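Local atomic coordinates of beta-lactamase domain protein (PDB entry 5I0P), a protein that probably works as a zinc-dependent hydrolase of the metallo-beta-lactamase superfamily, holding two zinc ions in its active site. Residues Gly231-Pro236 against Ala255-Ser260. Numbering follows the deposited sequence.
Sequences GDMVLP and ALYLES. With ZN (zinc ion), chain E; ZN (zinc ion), chain F.
Tyr257 and Met233 make the one hydrogen bond between 231-236 and 255-260: the phenol OH donates to the backbone O of Met233 at 2.7 Å, nearly in line with the carbonyl (C=O...O angle 160°). With CG anti to the backbone N (chi1 174°), the ring reaches across from the helix and brings OH up to the loop backbone, the acceptor lying at the ring edge, in plane.

The Met233 chain, kinked at its last two torsions, passes the tyrosine running the other way, its SD 5.2 Å from the ring centroid in an edge-on Met-aromatic contact. Its methyl CE ends 3.6 Å from Tyr257 CD1 and 3.5 Å from Ser260 CB.

The loop follows strand 227-231 of the metallo-beta-lactamase fold and carries the bridging aspartate of the dinuclear site. Asp232 OD2 lies 2.1 Å from the zinc ion of chain E and 2.4 Å from that of chain F, which OD1 also binds, at 2.5 Å. His102, His104 and His213 complete the chain E site; Asp106, His107 and His277 belong to that of chain F.

Within the helix, Ser260 OG donates to Leu256 O at 2.9 Å, opposite Ser260 N across the carbonyl plane, and accepts from Tyr211 N.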
# COMPACT_ATOMS: atom_id res chain seq x y z
N GLY A 231 -0.48 4.05 4.59
CA GLY A 231 0.04 3.21 3.51
C GLY A 231 -0.89 3.31 2.31
O GLY A 231 -1.36 4.39 1.94
N ASP A 232 -1.19 2.17 1.71
CA ASP A 232 -2.13 2.14 0.61
C ASP A 232 -3.52 1.68 1.06
O ASP A 232 -4.38 1.50 0.20
CB ASP A 232 -1.66 1.20 -0.51
CG ASP A 232 -0.51 1.74 -1.32
OD1 ASP A 232 -0.05 2.89 -1.20
OD2 ASP A 232 -0.04 0.97 -2.15
N MET A 233 -3.75 1.48 2.36
CA MET A 233 -5.04 0.91 2.76
C MET A 233 -6.17 1.94 2.66
O MET A 233 -7.30 1.59 2.29
CB MET A 233 -4.96 0.33 4.18
CG MET A 233 -4.07 -0.88 4.25
SD MET A 233 -4.75 -2.30 3.34
CE MET A 233 -6.24 -2.68 4.28
N VAL A 234 -5.89 3.20 2.96
CA VAL A 234 -6.90 4.27 2.83
C VAL A 234 -6.27 5.39 2.02
O VAL A 234 -5.43 6.14 2.53
CB VAL A 234 -7.40 4.81 4.18
CG1 VAL A 234 -8.59 5.75 3.94
CG2 VAL A 234 -7.73 3.68 5.18
N LEU A 235 -6.68 5.51 0.76
CA LEU A 235 -6.20 6.58 -0.07
C LEU A 235 -7.34 7.57 -0.36
O LEU A 235 -8.48 7.15 -0.58
CB LEU A 235 -5.62 6.04 -1.37
CG LEU A 235 -4.56 4.98 -1.17
CD1 LEU A 235 -4.21 4.29 -2.51
CD2 LEU A 235 -3.35 5.54 -0.52
N PRO A 236 -7.08 8.88 -0.29
CA PRO A 236 -8.19 9.83 -0.38
C PRO A 236 -8.81 9.90 -1.76
O PRO A 236 -10.02 10.10 -1.87
CB PRO A 236 -7.57 11.18 0.07
CG PRO A 236 -6.11 11.05 -0.20
CD PRO A 236 -5.81 9.55 0.08
N ALA A 255 -12.80 -9.33 0.22
CA ALA A 255 -13.38 -9.49 1.55
C ALA A 255 -12.36 -9.15 2.65
O ALA A 255 -12.70 -8.46 3.61
CB ALA A 255 -13.93 -10.89 1.71
N LEU A 256 -11.12 -9.63 2.51
CA LEU A 256 -10.08 -9.28 3.47
C LEU A 256 -9.92 -7.77 3.57
O LEU A 256 -9.78 -7.21 4.67
CB LEU A 256 -8.75 -9.94 3.06
CG LEU A 256 -8.75 -11.46 3.21
CD1 LEU A 256 -7.51 -12.16 2.61
CD2 LEU A 256 -8.89 -11.76 4.66
N TYR A 257 -9.93 -7.09 2.42
CA TYR A 257 -9.73 -5.65 2.42
C TYR A 257 -10.89 -4.94 3.08
O TYR A 257 -10.68 -4.03 3.90
CB TYR A 257 -9.52 -5.16 1.00
CG TYR A 257 -9.43 -3.67 0.93
CD1 TYR A 257 -8.30 -2.98 1.39
CD2 TYR A 257 -10.51 -2.91 0.41
CE1 TYR A 257 -8.24 -1.59 1.32
CE2 TYR A 257 -10.45 -1.54 0.35
CZ TYR A 257 -9.32 -0.88 0.80
OH TYR A 257 -9.28 0.51 0.74
N LEU A 258 -12.11 -5.31 2.71
CA LEU A 258 -13.29 -4.70 3.31
C LEU A 258 -13.33 -4.96 4.81
O LEU A 258 -13.84 -4.14 5.58
CB LEU A 258 -14.56 -5.20 2.61
CG LEU A 258 -14.67 -4.80 1.12
CD1 LEU A 258 -15.90 -5.41 0.46
CD2 LEU A 258 -14.61 -3.30 0.90
N GLU A 259 -12.84 -6.11 5.24
CA GLU A 259 -12.78 -6.35 6.68
C GLU A 259 -11.68 -5.52 7.33
O GLU A 259 -11.90 -4.92 8.37
CB GLU A 259 -12.59 -7.83 6.94
CG GLU A 259 -12.51 -8.24 8.39
CD GLU A 259 -12.11 -9.71 8.52
OE1 GLU A 259 -12.58 -10.37 9.47
OE2 GLU A 259 -11.36 -10.22 7.64
N SER A 260 -10.51 -5.43 6.69
CA SER A 260 -9.45 -4.60 7.24
C SER A 260 -9.88 -3.13 7.41
O SER A 260 -9.43 -2.44 8.33
CB SER A 260 -8.23 -4.68 6.33
OG SER A 260 -7.73 -5.99 6.29
ZN ZN E . 0.66 -0.89 -2.79
ZN ZN F . 1.53 2.51 -3.13